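Local coordinates for protein angiogenin-1 (Salmo salar, PDB 7BFK) that probably cleaves RNA as a secreted endonuclease of the pancreatic ribonuclease family and appears to be auto-inhibited, at residues A[47-50]-A[51-55]. Sequence-based numbering, arbitrary orientation.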
loop_
_atom_site.group_PDB
_atom_site.type_symbol
_atom_site.label_atom_id
_atom_site.label_comp_id
_atom_site.label_asym_id
_atom_site.label_seq_id
_atom_site.Cartn_x
_atom_site.Cartn_y
_atom_site.Cartn_z
ATOM N N ILE A 47 2.042 -4.640 1.749
ATOM C CA ILE A 47 1.615 -6.062 1.646
ATOM C C ILE A 47 2.868 -6.931 1.484
ATOM O O ILE A 47 3.671 -6.663 0.581
ATOM C CB ILE A 47 0.641 -6.271 0.482
ATOM C CG1 ILE A 47 -0.539 -5.297 0.535
ATOM C CG2 ILE A 47 0.165 -7.712 0.452
ATOM C CD1 ILE A 47 -1.294 -5.227 -0.753
ATOM N N LEU A 48 3.010 -7.957 2.308
ATOM C CA LEU A 48 4.164 -8.890 2.228
ATOM C C LEU A 48 3.782 -10.046 1.307
ATOM O O LEU A 48 3.402 -11.087 1.815
ATOM C CB LEU A 48 4.541 -9.361 3.637
ATOM C CG LEU A 48 5.371 -8.372 4.460
ATOM C CD1 LEU A 48 4.627 -7.074 4.708
ATOM C CD2 LEU A 48 5.817 -8.978 5.792
ATOM N N ALA A 49 3.898 -9.843 -0.005
ATOM C CA ALA A 49 3.484 -10.808 -1.034
ATOM C C ALA A 49 4.170 -10.483 -2.360
ATOM O O ALA A 49 4.811 -9.421 -2.464
ATOM C CB ALA A 49 1.978 -10.763 -1.173
ATOM N N ASN A 50 4.056 -11.382 -3.328
ATOM C CA ASN A 50 4.616 -11.152 -4.677
ATOM C C ASN A 50 3.524 -10.459 -5.488
ATOM O O ASN A 50 2.340 -10.583 -5.191
ATOM C CB ASN A 50 5.211 -12.428 -5.279
ATOM C CG ASN A 50 4.241 -13.319 -6.028
ATOM O OD1 ASN A 50 3.048 -13.047 -6.104
ATOM N ND2 ASN A 50 4.761 -14.396 -6.601
ATOM N N PRO A 51 3.908 -9.640 -6.482
ATOM C CA PRO A 51 2.949 -8.976 -7.359
ATOM C C PRO A 51 1.816 -9.888 -7.859
ATOM O O PRO A 51 0.681 -9.468 -7.822
ATOM C CB PRO A 51 3.840 -8.554 -8.525
ATOM C CG PRO A 51 5.155 -8.236 -7.868
ATOM C CD PRO A 51 5.293 -9.258 -6.763
ATOM N N ASP A 52 2.143 -11.116 -8.281
ATOM C CA ASP A 52 1.146 -12.078 -8.822
ATOM C C ASP A 52 0.030 -12.324 -7.806
ATOM O O ASP A 52 -1.114 -12.376 -8.225
ATOM C CB ASP A 52 1.810 -13.369 -9.290
ATOM C CG ASP A 52 2.470 -13.204 -10.654
ATOM O OD1 ASP A 52 2.481 -12.059 -11.179
ATOM O OD2 ASP A 52 2.957 -14.192 -11.167
ATOM N N GLN A 53 0.355 -12.416 -6.522
ATOM C CA GLN A 53 -0.627 -12.693 -5.443
ATOM C C GLN A 53 -1.558 -11.491 -5.309
ATOM O O GLN A 53 -2.751 -11.674 -5.024
ATOM C CB GLN A 53 0.054 -12.925 -4.094
ATOM C CG GLN A 53 1.124 -14.022 -4.069
ATOM C CD GLN A 53 1.591 -14.291 -2.655
ATOM O OE1 GLN A 53 2.793 -14.345 -2.358
ATOM N NE2 GLN A 53 0.632 -14.451 -1.752
ATOM N N VAL A 54 -1.020 -10.289 -5.455
ATOM C CA VAL A 54 -1.826 -9.048 -5.309
ATOM C C VAL A 54 -2.607 -8.813 -6.607
ATOM O O VAL A 54 -3.784 -8.422 -6.498
ATOM C CB VAL A 54 -0.964 -7.838 -4.899
ATOM C CG1 VAL A 54 -1.821 -6.608 -4.669
ATOM C CG2 VAL A 54 -0.132 -8.139 -3.656
ATOM N N GLN A 55 -2.007 -9.053 -7.786
ATOM C CA GLN A 55 -2.711 -8.836 -9.077
ATOM C C GLN A 55 -3.931 -9.768 -9.108
ATOM O O GLN A 55 -4.996 -9.336 -9.581
ATOM C CB GLN A 55 -1.797 -9.038 -10.290
ATOM C CG GLN A 55 -2.521 -8.801 -11.617
ATOM C CD GLN A 55 -1.625 -8.815 -12.836
ATOM O OE1 GLN A 55 -0.616 -9.517 -12.898
ATOM N NE2 GLN A 55 -1.994 -8.018 -13.828
#
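Asn50 and Gln53 hold each other across the first turn of helix 51-55. Asn50 sits at the N-cap and its OD1 accepts from Gln53 N at 2.8 Å, the donor lying almost on the extension of the CG=OD1 bond (175°). With CG between the backbone N and the carbonyl carbon (chi1 87°), the amide is brought within reach of the first-turn N-H groups, and its own rotation points OD1 at Gln53 N. In return, Gln53 reaches back toward the residues before the helix: with CG beside its own backbone N and the side chain extended beyond CG, OE1 receives a long, weak but nearly straight bond from Asn50 N, 3.4 Å. The two side chains run at about a right angle, their amide planes 69° apart, and Gln53 CG packs closely on OD1. Together the exchanges make a capping box, here starting the short helix that follows strand 43-47 in the ribonuclease A-type fold. Gln53 N also makes a weak, bent hydrogen bond to Asn50 O, which takes another weak one from Val54 N at 3.4 Å. Beside the capping box, Ala49 CB rests against the amide of Gln53, 3.8 Å from CD. On the buried side, Ile47 and Val54 reach toward each other tip to tip, CG2 to CG2 at 4.1 Å, and Ala49 CB meets the same Val54 methyl at 4.2 Å. Phe10 of helix 5-14 also packs on Val54, and Phe76 of strand 76-85 touches Ile47 and Ala49. Pro51, the first helical residue, lies against Tyr7 and Leu11.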